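Local atomic coordinates of N-terminal domain of PorA (28-171) (Porphyromonas gingivalis ATCC 33277, PDB entry 6KJK), a protein that is a cargo of the type IX secretion system and impacts PorXY-SigP signalling, the present chain being its N-terminal domain. Residues N16-I22 / T126-K132; G63-F69 / P91-T97. All blocks are in the same frame, centred on the assembly; numbering follows the deposited sequence.

Contact 1: residues N16-I22 / T126-K132; sequences NNATVDI and TVNINFK
Two strands, 18-22 and 126-132, run parallel, their axes 4.7 Å apart at closest approach and crossing at -25°. T19 stands beside N128, V20 beside I129, D21 beside N130 and I22 beside F131, CA-CA 4.6 to 5.0 Å. The backbone ladder alternates: N128 N to A18 O 2.8 Å, V20 N to N128 O 2.8 Å, N130 N to V20 O 2.9 Å, I22 N to N130 O 2.8 Å and K132 N to I22 O 2.8 Å. Before the strand, N17 adopts a left-handed conformation (66/16); its N reaches T126 O at 3.0 Å, while N16 OD1 (chi1 t) accepts from T126 N at 2.9 Å. On the polar face, an extended K132 side chain brings NZ to 2.7 Å from D21 OD2 in a salt bridge, and water 2 joins N17 OD1 (2.6 Å) to N128 ND2 (2.9 Å), N128 OD1 being held by T110. The other face is apolar: V20 CG2 lies 4.0 Å from V127 CG2 and I22 CB 3.7 Å from F131 CD1, with F36 packing on V20, I129 and F131. This is the parallel edge pair of a mixed sheet in a β-sandwich, strand 18-22 forming one edge of that sheet.

Contact 2: residues G63-F69 / P91-T97; sequences GHFALCF and PLSLRYT
Within this β-sandwich domain, strands 64-69 and 91-97 pair antiparallel at 166°, axes 4.6 Å apart. H64-T97, A66-R95 and C68-S93 are hydrogen-bonded pairs, each with two N-to-O bonds (H64 N to T97 O, A66 N to R95 O and C68 N to S93 O all 2.9 Å); F65-Y96 and L67-L94 are non-hydrogen-bonded. On the core face, t/p leucines interdigitate with the opposing side chains: L94 CD1 fits between F65 CD1 (3.9 Å) and L67 CB (4.4 Å), and L92 CD1 between L67 CD1 (3.9 Å) and F69 CB (4.0 Å). F65, chi1 p, leans away from the partner strand and meets F109. Y96, chi1 t, lays its ring beside G63, CE1 4.2 Å from CA; a CB there would clash. The opposite face, with H64, A66, C68, S93, R95 and T97, is largely polar. C68, disulfide-bonded to C72, sets its CB 3.2 Å from S93 OG, and water 4 bonds A66 O at 2.9 Å, S93 OG at 2.9 Å and R95 NH1 at 3.2 Å.

In the fold
Contacts 1 and 2 belong to the two facing sheets of the sandwich, their centres about 13 Å apart, and meet through the core. F131 of 126-132 is the main bridge: its CZ lies 3.6 Å from L94 O and its CB 3.7 Å from Y96 CD2, the two rings meeting at about 40°. I129 CD1 adds a contact of 4.0 Å with L94 CD2. F109, from the strand beside 126-132, reaches F65, L94 and Y96, so the layers share one aromatic-rich core. In sequence, the antiparallel pair of contact 2, whose connection passes through strand 83-85 of the other sheet, falls between the two segments of contact 1, which joins residues from near the two ends of the domain.

Contact 1: residues N16-I22 / T126-K132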
# COMPACT_ATOMS: atom_id res chain seq x y z
N ASN A 16 13.16 -4.50 3.62
CA ASN A 16 12.16 -5.35 2.97
C ASN A 16 11.32 -6.04 4.03
O ASN A 16 11.80 -6.34 5.12
CB ASN A 16 12.81 -6.39 2.09
CG ASN A 16 11.82 -6.97 1.10
OD1 ASN A 16 10.96 -6.24 0.61
ND2 ASN A 16 11.95 -8.25 0.79
N ASN A 17 10.04 -6.23 3.72
CA ASN A 17 9.04 -6.84 4.60
C ASN A 17 8.75 -6.01 5.83
O ASN A 17 8.18 -6.52 6.80
CB ASN A 17 9.41 -8.27 5.00
CG ASN A 17 9.48 -9.18 3.81
OD1 ASN A 17 8.48 -9.37 3.11
ND2 ASN A 17 10.66 -9.73 3.56
N ALA A 18 9.14 -4.73 5.83
CA ALA A 18 8.87 -3.86 6.96
C ALA A 18 7.37 -3.79 7.23
O ALA A 18 6.53 -3.98 6.33
CB ALA A 18 9.38 -2.44 6.68
N THR A 19 7.03 -3.41 8.45
CA THR A 19 5.65 -3.13 8.84
C THR A 19 5.53 -1.66 9.21
O THR A 19 6.35 -1.13 9.97
CB THR A 19 5.19 -4.03 9.99
OG1 THR A 19 5.24 -5.39 9.55
CG2 THR A 19 3.76 -3.68 10.39
N VAL A 20 4.54 -1.00 8.63
CA VAL A 20 4.27 0.42 8.80
C VAL A 20 2.90 0.55 9.43
O VAL A 20 1.90 0.06 8.86
CB VAL A 20 4.31 1.17 7.46
CG1 VAL A 20 3.84 2.62 7.66
CG2 VAL A 20 5.72 1.17 6.88
N ASP A 21 2.83 1.23 10.57
CA ASP A 21 1.57 1.46 11.26
C ASP A 21 1.07 2.86 10.95
O ASP A 21 1.81 3.84 11.10
CB ASP A 21 1.72 1.34 12.79
CG ASP A 21 1.89 -0.09 13.27
OD1 ASP A 21 1.77 -1.07 12.51
OD2 ASP A 21 2.17 -0.24 14.49
N ILE A 22 -0.16 2.96 10.49
CA ILE A 22 -0.83 4.22 10.22
C ILE A 22 -1.91 4.35 11.29
O ILE A 22 -2.67 3.41 11.51
CB ILE A 22 -1.47 4.19 8.82
CG1 ILE A 22 -0.42 3.98 7.70
CG2 ILE A 22 -2.30 5.44 8.57
CD1 ILE A 22 0.53 5.11 7.51
N THR A 126 8.37 -5.66 -0.56
CA THR A 126 7.12 -5.89 0.13
C THR A 126 7.06 -4.98 1.34
O THR A 126 8.06 -4.80 2.05
CB THR A 126 7.07 -7.35 0.60
OG1 THR A 126 7.05 -8.19 -0.55
CG2 THR A 126 5.83 -7.64 1.46
N VAL A 127 5.87 -4.45 1.60
CA VAL A 127 5.60 -3.71 2.82
C VAL A 127 4.27 -4.20 3.38
O VAL A 127 3.32 -4.48 2.62
CB VAL A 127 5.60 -2.18 2.60
CG1 VAL A 127 4.56 -1.74 1.56
CG2 VAL A 127 5.45 -1.42 3.90
N ASN A 128 4.23 -4.34 4.69
CA ASN A 128 3.01 -4.67 5.42
C ASN A 128 2.50 -3.40 6.07
O ASN A 128 3.27 -2.68 6.72
CB ASN A 128 3.29 -5.74 6.48
CG ASN A 128 3.89 -6.94 5.90
OD1 ASN A 128 3.22 -7.70 5.18
ND2 ASN A 128 5.19 -7.12 6.12
N ILE A 129 1.22 -3.10 5.89
CA ILE A 129 0.63 -1.85 6.32
C ILE A 129 -0.48 -2.19 7.30
O ILE A 129 -1.41 -2.94 6.96
CB ILE A 129 0.05 -1.10 5.11
CG1 ILE A 129 1.16 -0.82 4.12
CG2 ILE A 129 -0.65 0.20 5.55
CD1 ILE A 129 0.65 -0.46 2.78
N ASN A 130 -0.41 -1.64 8.51
CA ASN A 130 -1.46 -1.81 9.51
C ASN A 130 -2.12 -0.47 9.76
O ASN A 130 -1.44 0.50 10.14
CB ASN A 130 -0.90 -2.33 10.83
CG ASN A 130 -0.38 -3.73 10.74
OD1 ASN A 130 -0.92 -4.57 10.02
ND2 ASN A 130 0.70 -4.01 11.47
N PHE A 131 -3.40 -0.38 9.51
CA PHE A 131 -4.19 0.79 9.83
C PHE A 131 -4.79 0.54 11.20
O PHE A 131 -5.77 -0.20 11.33
CB PHE A 131 -5.29 0.97 8.79
CG PHE A 131 -4.77 1.31 7.40
CD1 PHE A 131 -4.35 2.60 7.11
CD2 PHE A 131 -4.69 0.36 6.39
CE1 PHE A 131 -3.88 2.95 5.85
CE2 PHE A 131 -4.24 0.72 5.13
CZ PHE A 131 -3.84 2.01 4.85
N LYS A 132 -4.21 1.14 12.23
CA LYS A 132 -4.65 0.96 13.61
C LYS A 132 -5.59 2.11 13.95
O LYS A 132 -5.15 3.21 14.32
CB LYS A 132 -3.47 0.87 14.55
CG LYS A 132 -2.62 -0.34 14.31
CD LYS A 132 -1.52 -0.47 15.34
CE LYS A 132 -0.69 -1.71 15.09
NZ LYS A 132 0.48 -1.78 16.00
O HOH W 1 9.60 -8.85 -1.25
O HOH W 2 6.48 -9.36 4.72

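Contact 2: residues G63-F69 / P91-T97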
# COMPACT_ATOMS: atom_id res chain seq x y z
N GLY A 63 -15.49 -2.19 5.17
CA GLY A 63 -14.34 -1.44 4.71
C GLY A 63 -14.07 -1.66 3.24
O GLY A 63 -14.41 -2.69 2.68
N HIS A 64 -13.38 -0.71 2.63
CA HIS A 64 -12.90 -0.82 1.26
C HIS A 64 -11.52 -0.21 1.19
O HIS A 64 -11.15 0.63 2.02
CB HIS A 64 -13.81 -0.06 0.27
CG HIS A 64 -15.22 -0.55 0.28
ND1 HIS A 64 -16.14 -0.14 1.22
CD2 HIS A 64 -15.86 -1.43 -0.52
CE1 HIS A 64 -17.29 -0.73 0.99
NE2 HIS A 64 -17.16 -1.53 -0.06
N PHE A 65 -10.73 -0.65 0.22
CA PHE A 65 -9.43 -0.04 0.01
C PHE A 65 -9.32 0.50 -1.40
O PHE A 65 -10.08 0.12 -2.31
CB PHE A 65 -8.27 -1.02 0.31
CG PHE A 65 -8.15 -2.17 -0.65
CD1 PHE A 65 -7.38 -2.03 -1.82
CD2 PHE A 65 -8.76 -3.41 -0.38
CE1 PHE A 65 -7.24 -3.10 -2.69
CE2 PHE A 65 -8.57 -4.47 -1.24
CZ PHE A 65 -7.85 -4.32 -2.39
N ALA A 66 -8.35 1.38 -1.63
CA ALA A 66 -8.11 1.98 -2.94
C ALA A 66 -6.61 2.13 -3.10
O ALA A 66 -5.96 2.87 -2.34
CB ALA A 66 -8.79 3.35 -3.10
N LEU A 67 -6.07 1.42 -4.06
CA LEU A 67 -4.64 1.43 -4.38
C LEU A 67 -4.35 2.46 -5.47
O LEU A 67 -5.03 2.48 -6.50
CB LEU A 67 -4.29 0.04 -4.90
CG LEU A 67 -2.86 -0.16 -5.38
CD1 LEU A 67 -1.87 0.01 -4.22
CD2 LEU A 67 -2.70 -1.54 -5.99
N CYS A 68 -3.32 3.27 -5.28
CA CYS A 68 -2.80 4.11 -6.35
C CYS A 68 -1.35 3.75 -6.58
O CYS A 68 -0.51 3.93 -5.69
CB CYS A 68 -2.88 5.58 -5.98
SG CYS A 68 -4.56 6.25 -5.78
N PHE A 69 -1.03 3.27 -7.77
CA PHE A 69 0.35 3.02 -8.15
C PHE A 69 0.37 3.04 -9.67
O PHE A 69 -0.18 2.12 -10.29
CB PHE A 69 0.79 1.67 -7.61
CG PHE A 69 2.21 1.37 -7.90
CD1 PHE A 69 3.22 2.16 -7.38
CD2 PHE A 69 2.56 0.28 -8.69
CE1 PHE A 69 4.55 1.91 -7.70
CE2 PHE A 69 3.89 0.01 -8.98
CZ PHE A 69 4.88 0.80 -8.46
N PRO A 91 5.17 7.24 -6.93
CA PRO A 91 4.32 7.31 -5.73
C PRO A 91 3.43 6.09 -5.59
O PRO A 91 2.93 5.52 -6.57
CB PRO A 91 3.47 8.57 -5.98
CG PRO A 91 4.33 9.41 -6.89
CD PRO A 91 5.05 8.45 -7.77
N LEU A 92 3.20 5.71 -4.35
CA LEU A 92 2.38 4.59 -3.96
C LEU A 92 1.47 5.06 -2.84
O LEU A 92 1.95 5.63 -1.85
CB LEU A 92 3.28 3.48 -3.41
CG LEU A 92 2.59 2.31 -2.72
CD1 LEU A 92 1.64 1.57 -3.68
CD2 LEU A 92 3.64 1.38 -2.14
N SER A 93 0.18 4.82 -2.96
CA SER A 93 -0.70 5.11 -1.84
C SER A 93 -1.75 4.02 -1.69
O SER A 93 -2.14 3.35 -2.66
CB SER A 93 -1.36 6.47 -1.92
OG SER A 93 -2.25 6.55 -3.00
N LEU A 94 -2.22 3.86 -0.46
CA LEU A 94 -3.31 2.94 -0.17
C LEU A 94 -4.25 3.63 0.80
O LEU A 94 -3.82 4.02 1.89
CB LEU A 94 -2.75 1.65 0.45
CG LEU A 94 -3.77 0.56 0.79
CD1 LEU A 94 -4.44 0.06 -0.47
CD2 LEU A 94 -3.10 -0.59 1.55
N ARG A 95 -5.49 3.79 0.41
CA ARG A 95 -6.49 4.42 1.24
C ARG A 95 -7.44 3.35 1.75
O ARG A 95 -7.91 2.50 0.97
CB ARG A 95 -7.27 5.42 0.40
CG ARG A 95 -6.54 6.73 0.14
CD ARG A 95 -7.38 7.55 -0.84
NE ARG A 95 -7.01 8.96 -0.95
CZ ARG A 95 -6.16 9.44 -1.86
NH1 ARG A 95 -5.56 8.61 -2.71
NH2 ARG A 95 -5.89 10.74 -1.90
N TYR A 96 -7.76 3.40 3.02
CA TYR A 96 -8.65 2.44 3.66
C TYR A 96 -9.79 3.24 4.24
O TYR A 96 -9.56 4.17 5.03
CB TYR A 96 -7.87 1.71 4.75
CG TYR A 96 -8.68 0.73 5.59
CD1 TYR A 96 -9.65 -0.11 5.04
CD2 TYR A 96 -8.46 0.67 6.94
CE1 TYR A 96 -10.36 -0.98 5.83
CE2 TYR A 96 -9.17 -0.21 7.75
CZ TYR A 96 -10.13 -1.04 7.18
OH TYR A 96 -10.87 -1.95 7.93
N THR A 97 -11.03 2.91 3.86
CA THR A 97 -12.19 3.67 4.28
C THR A 97 -13.18 2.71 4.93
O THR A 97 -13.29 1.55 4.52
CB THR A 97 -12.84 4.35 3.10
OG1 THR A 97 -13.11 3.39 2.10
CG2 THR A 97 -11.91 5.37 2.51
O HOH W 3 -15.77 1.92 2.84
O HOH W 4 -4.86 5.50 -2.45